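Local coordinates for peroxidase (PDB 6QZO), which binds heme b and probably uses it to oxidise substrates with hydrogen peroxide, in the manner of DyP-type peroxidases, at residues I131-D135 / F357-S361; S192-L196 / Y310-E314. One frame throughout, in Å; residues are numbered along the deposited sequence.

Contact 1 of 2, residues I131-D135 / F357-S361; sequences IDRLD and FPVGS
Between the two ferredoxin-like domains of a DyP-type peroxidase, a loop of the N-terminal domain can pair with an outer strand of the C-terminal antiparallel sheet, here 131-135 against 357-361. The loop is extended but not a regular strand; its end-to-end direction lies 56° from that of the strand. The CA atoms of Leu-134 and Val-359 come within 4.1 Å, and those of Asp-132 and Pro-358 within 5.3 Å. Val-359 (psi near -5°) and Gly-360 of strand 356-366 both face Arg-235 of strand 229-238, a classic beta bulge. On the loop side, Val-359 O accepts from Asp-135 N at 2.8 Å, and Val-359 CA makes a CA-H...O contact of 3.5 Å with Arg-133 O. Pro-358 is wedged between Ile-131, whose CD1 lies 3.9 Å from Pro-358 CG, and Leu-134 (m,t), whose CD2 reaches Pro-358 CB at 4.2 Å. Asp-132 bonds Phe-129 N and forms a salt bridge with Arg-234, which also bonds Ser-361 OG. Finally, Arg-133 N donates to Pro-358 O at 2.8 Å, with an N-H...O angle of 149°.

Contact 2 of 2, residues S192-L196 / Y310-E314; sequences SMRNL and YNYDE
Strand 306-314 receives the loop 192-196 through one side-chain amide and the packing of Leu-196. Tyr-310 points its CA-to-CB bond away from the loop, and its hydroxyl bonds Pro-45 O. Asn-311 (chi1 m, -56°) points toward the loop, its CA 6.0 Å from that of Asn-195. Its ND2 donates to Arg-194 O at 3.2 Å, while Asn-311 OD1 lies 3.2 Å from Asn-195 CA and 3.4 Å from Met-193 CE. A water bridges the same oxygen to the loop, donating to Asn-311 OD1 at 3.1 Å and accepting from Leu-196 N at 3.2 Å. The amide thus holds an irregular loop by its main chain where the C-terminal ferredoxin-like sheet meets strand 170-179 of the N-terminal half, beside the heme that Asn-195 touches. The CA-to-CB bond of Tyr-312 points away; its ring makes a cation-pi contact with Arg-235, and Tyr-312 O meets Leu-196 CD1 at 3.4 Å. Asp-313 again points toward the loop: its CB packs 4.0 Å from Leu-196 CD1, whose leucine (m,t) also touches Ala-156 of the second subunit, and Asp-313 OD1 bonds Ser-324 OG.

The two contacts illustrate how one four-stranded antiparallel sheet can be used at its two outer strands. Contact 1 engages strand 356-366 and contact 2 strand 306-314, which continues to strand 170-179 through the backbone bond of Asn-311 with Phe-179; their centres are 18 Å apart, and their nearest atoms, about 4 Å apart, do not touch. Arg-235, on strand 229-238, links them: it pairs with the bulge of contact 1 and makes the cation-pi contact of contact 2. Both approach the heme, whose iron is bound axially by His-292. The Asn-195 side chain comes within about 4 Å of the cofactor, that of Ile-131 within about 6 Å. Contact 2 also meets the second subunit, whereas no other chain of the assembly touches contact 1.

Contact 1 of 2, residues I131-D135 / F357-S361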
loop_
_atom_site.group_PDB
_atom_site.type_symbol
_atom_site.label_atom_id
_atom_site.label_comp_id
_atom_site.label_asym_id
_atom_site.label_seq_id
_atom_site.Cartn_x
_atom_site.Cartn_y
_atom_site.Cartn_z
ATOM N N ILE A 131 12.154 -18.558 -18.811
ATOM C CA ILE A 131 11.185 -17.435 -18.601
ATOM C C ILE A 131 11.716 -16.428 -17.574
ATOM O O ILE A 131 11.188 -15.308 -17.557
ATOM C CB ILE A 131 9.807 -17.971 -18.180
ATOM C CG1 ILE A 131 9.881 -18.831 -16.918
ATOM C CG2 ILE A 131 9.164 -18.717 -19.342
ATOM C CD1 ILE A 131 8.565 -18.947 -16.181
ATOM N N ASP A 132 12.708 -16.801 -16.766
ATOM C CA ASP A 132 13.256 -15.948 -15.674
ATOM C C ASP A 132 13.779 -14.626 -16.232
ATOM O O ASP A 132 14.582 -14.679 -17.147
ATOM C CB ASP A 132 14.406 -16.651 -14.937
ATOM C CG ASP A 132 13.973 -17.748 -13.992
ATOM O OD1 ASP A 132 12.743 -17.879 -13.779
ATOM O OD2 ASP A 132 14.881 -18.439 -13.453
ATOM N N ARG A 133 13.351 -13.502 -15.660
ATOM C CA ARG A 133 13.983 -12.167 -15.844
ATOM C C ARG A 133 14.420 -11.663 -14.475
ATOM O O ARG A 133 14.106 -10.523 -14.143
ATOM C CB ARG A 133 13.024 -11.119 -16.443
ATOM C CG ARG A 133 12.590 -11.224 -17.880
ATOM C CD ARG A 133 13.617 -11.845 -18.816
ATOM N NE ARG A 133 13.122 -12.185 -20.141
ATOM C CZ ARG A 133 13.143 -13.396 -20.737
ATOM N NH1 ARG A 133 13.613 -14.474 -20.117
ATOM N NH2 ARG A 133 12.663 -13.511 -21.966
ATOM N N LEU A 134 15.122 -12.503 -13.706
ATOM C CA LEU A 134 15.356 -12.288 -12.255
ATOM C C LEU A 134 16.265 -11.088 -12.035
ATOM O O LEU A 134 17.377 -11.063 -12.597
ATOM C CB LEU A 134 15.942 -13.556 -11.631
ATOM C CG LEU A 134 15.013 -14.773 -11.624
ATOM C CD1 LEU A 134 15.691 -15.953 -10.967
ATOM C CD2 LEU A 134 13.690 -14.450 -10.943
ATOM N N ASP A 135 15.768 -10.128 -11.251
ATOM C CA ASP A 135 16.492 -8.937 -10.749
ATOM C C ASP A 135 17.057 -9.267 -9.366
ATOM O O ASP A 135 16.291 -9.439 -8.424
ATOM C CB ASP A 135 15.539 -7.739 -10.687
ATOM C CG ASP A 135 16.194 -6.446 -10.228
ATOM O OD1 ASP A 135 17.362 -6.481 -9.810
ATOM O OD2 ASP A 135 15.538 -5.425 -10.263
ATOM N N PHE A 357 6.139 -12.477 -16.282
ATOM C CA PHE A 357 7.572 -12.844 -16.225
ATOM C C PHE A 357 8.077 -12.718 -14.794
ATOM O O PHE A 357 7.763 -11.767 -14.096
ATOM C CB PHE A 357 8.387 -12.078 -17.273
ATOM C CG PHE A 357 8.297 -10.568 -17.258
ATOM C CD1 PHE A 357 7.363 -9.901 -18.034
ATOM C CD2 PHE A 357 9.207 -9.816 -16.524
ATOM C CE1 PHE A 357 7.289 -8.513 -18.015
ATOM C CE2 PHE A 357 9.149 -8.422 -16.527
ATOM C CZ PHE A 357 8.189 -7.768 -17.270
ATOM N N PRO A 358 8.849 -13.717 -14.291
ATOM C CA PRO A 358 9.396 -13.653 -12.939
ATOM C C PRO A 358 10.548 -12.646 -12.884
ATOM O O PRO A 358 11.433 -12.739 -13.714
ATOM C CB PRO A 358 9.907 -15.082 -12.679
ATOM C CG PRO A 358 9.419 -15.911 -13.840
ATOM C CD PRO A 358 9.252 -14.949 -14.993
ATOM N N VAL A 359 10.503 -11.723 -11.920
ATOM C CA VAL A 359 11.571 -10.693 -11.719
ATOM C C VAL A 359 12.250 -10.885 -10.355
ATOM O O VAL A 359 13.260 -10.197 -10.116
ATOM C CB VAL A 359 11.033 -9.265 -11.914
ATOM C CG1 VAL A 359 10.588 -9.060 -13.357
ATOM C CG2 VAL A 359 9.907 -8.914 -10.951
ATOM N N GLY A 360 11.769 -11.815 -9.530
ATOM C CA GLY A 360 12.360 -12.118 -8.216
ATOM C C GLY A 360 12.095 -13.548 -7.797
ATOM O O GLY A 360 10.985 -14.032 -8.067
ATOM N N SER A 361 13.080 -14.183 -7.146
ATOM C CA SER A 361 12.995 -15.581 -6.654
ATOM C C SER A 361 13.744 -15.712 -5.328
ATOM O O SER A 361 14.954 -15.323 -5.254
ATOM C CB SER A 361 13.530 -16.565 -7.655
ATOM O OG SER A 361 13.031 -17.876 -7.357
#

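Contact 2 of 2, residues S192-L196 / Y310-E314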
loop_
_atom_site.group_PDB
_atom_site.type_symbol
_atom_site.label_atom_id
_atom_site.label_comp_id
_atom_site.label_asym_id
_atom_site.label_seq_id
_atom_site.Cartn_x
_atom_site.Cartn_y
_atom_site.Cartn_z
ATOM N N SER A 192 -12.707 -16.062 -4.456
ATOM C CA SER A 192 -11.584 -16.308 -3.503
ATOM C C SER A 192 -10.652 -15.089 -3.397
ATOM O O SER A 192 -10.494 -14.554 -2.268
ATOM C CB SER A 192 -10.813 -17.550 -3.874
ATOM O OG SER A 192 -9.932 -17.286 -4.950
ATOM N N MET A 193 -10.064 -14.667 -4.517
ATOM C CA MET A 193 -9.227 -13.443 -4.646
ATOM C C MET A 193 -9.224 -13.027 -6.116
ATOM O O MET A 193 -9.198 -13.922 -6.993
ATOM C CB MET A 193 -7.781 -13.685 -4.196
ATOM C CG MET A 193 -6.911 -12.433 -4.196
ATOM S SD MET A 193 -5.121 -12.799 -4.277
ATOM C CE MET A 193 -4.804 -12.445 -6.012
ATOM N N ARG A 194 -9.251 -11.716 -6.360
ATOM C CA ARG A 194 -9.125 -11.106 -7.705
ATOM C C ARG A 194 -7.718 -10.560 -7.826
ATOM O O ARG A 194 -7.306 -9.872 -6.899
ATOM C CB ARG A 194 -10.149 -9.988 -7.908
ATOM C CG ARG A 194 -11.563 -10.493 -8.141
ATOM C CD ARG A 194 -11.761 -10.913 -9.577
ATOM N NE ARG A 194 -13.094 -11.457 -9.810
ATOM C CZ ARG A 194 -13.496 -11.965 -10.960
ATOM N NH1 ARG A 194 -12.674 -12.001 -11.996
ATOM N NH2 ARG A 194 -14.720 -12.450 -11.077
ATOM N N ASN A 195 -7.022 -10.903 -8.910
ATOM C CA ASN A 195 -5.672 -10.373 -9.214
ATOM C C ASN A 195 -5.843 -9.217 -10.204
ATOM O O ASN A 195 -6.981 -8.983 -10.658
ATOM C CB ASN A 195 -4.716 -11.481 -9.670
ATOM C CG ASN A 195 -5.021 -12.028 -11.047
ATOM O OD1 ASN A 195 -5.533 -11.315 -11.911
ATOM N ND2 ASN A 195 -4.703 -13.288 -11.264
ATOM N N LEU A 196 -4.756 -8.521 -10.514
ATOM C CA LEU A 196 -4.793 -7.259 -11.299
ATOM C C LEU A 196 -4.834 -7.572 -12.799
ATOM O O LEU A 196 -4.911 -6.625 -13.589
ATOM C CB LEU A 196 -3.599 -6.388 -10.900
ATOM C CG LEU A 196 -3.656 -5.891 -9.456
ATOM C CD1 LEU A 196 -2.389 -5.150 -9.079
ATOM C CD2 LEU A 196 -4.851 -4.984 -9.220
ATOM N N TYR A 310 -0.558 -12.480 -3.139
ATOM C CA TYR A 310 -1.030 -11.096 -2.914
ATOM C C TYR A 310 -0.784 -10.294 -4.194
ATOM O O TYR A 310 0.133 -10.641 -4.945
ATOM C CB TYR A 310 -0.300 -10.502 -1.704
ATOM C CG TYR A 310 -0.876 -10.910 -0.374
ATOM C CD1 TYR A 310 -0.579 -12.135 0.209
ATOM C CD2 TYR A 310 -1.746 -10.075 0.293
ATOM C CE1 TYR A 310 -1.141 -12.512 1.419
ATOM C CE2 TYR A 310 -2.305 -10.432 1.506
ATOM C CZ TYR A 310 -1.997 -11.644 2.076
ATOM O OH TYR A 310 -2.565 -11.958 3.270
ATOM N N ASN A 311 -1.581 -9.261 -4.439
ATOM C CA ASN A 311 -1.369 -8.305 -5.566
ATOM C C ASN A 311 -0.259 -7.331 -5.168
ATOM O O ASN A 311 -0.237 -6.914 -4.003
ATOM C CB ASN A 311 -2.638 -7.509 -5.899
ATOM C CG ASN A 311 -3.802 -8.410 -6.220
ATOM O OD1 ASN A 311 -3.635 -9.391 -6.949
ATOM N ND2 ASN A 311 -4.958 -8.101 -5.653
ATOM N N TYR A 312 0.585 -6.945 -6.116
ATOM C CA TYR A 312 1.487 -5.785 -5.944
ATOM C C TYR A 312 1.190 -4.780 -7.055
ATOM O O TYR A 312 0.850 -5.163 -8.170
ATOM C CB TYR A 312 2.952 -6.206 -5.829
ATOM C CG TYR A 312 3.700 -6.497 -7.095
ATOM C CD1 TYR A 312 4.223 -5.474 -7.867
ATOM C CD2 TYR A 312 3.985 -7.801 -7.473
ATOM C CE1 TYR A 312 4.941 -5.736 -9.025
ATOM C CE2 TYR A 312 4.724 -8.080 -8.609
ATOM C CZ TYR A 312 5.208 -7.044 -9.389
ATOM O OH TYR A 312 5.937 -7.321 -10.516
ATOM N N ASP A 313 1.277 -3.513 -6.688
ATOM C CA ASP A 313 0.975 -2.345 -7.542
ATOM C C ASP A 313 1.883 -1.222 -7.068
ATOM O O ASP A 313 1.591 -0.683 -6.011
ATOM C CB ASP A 313 -0.513 -2.005 -7.469
ATOM C CG ASP A 313 -0.945 -0.990 -8.508
ATOM O OD1 ASP A 313 -0.541 -1.175 -9.650
ATOM O OD2 ASP A 313 -1.671 -0.018 -8.167
ATOM N N GLU A 314 2.968 -0.950 -7.786
ATOM C CA GLU A 314 3.996 0.040 -7.362
ATOM C C GLU A 314 3.821 1.333 -8.139
ATOM O O GLU A 314 3.255 1.275 -9.229
ATOM C CB GLU A 314 5.415 -0.513 -7.587
ATOM C CG GLU A 314 5.719 -1.744 -6.770
ATOM C CD GLU A 314 5.411 -1.626 -5.285
ATOM O OE1 GLU A 314 5.595 -0.552 -4.691
ATOM O OE2 GLU A 314 4.966 -2.614 -4.728
HETATM O O HOH W 1 -1.790 -9.072 -9.432
#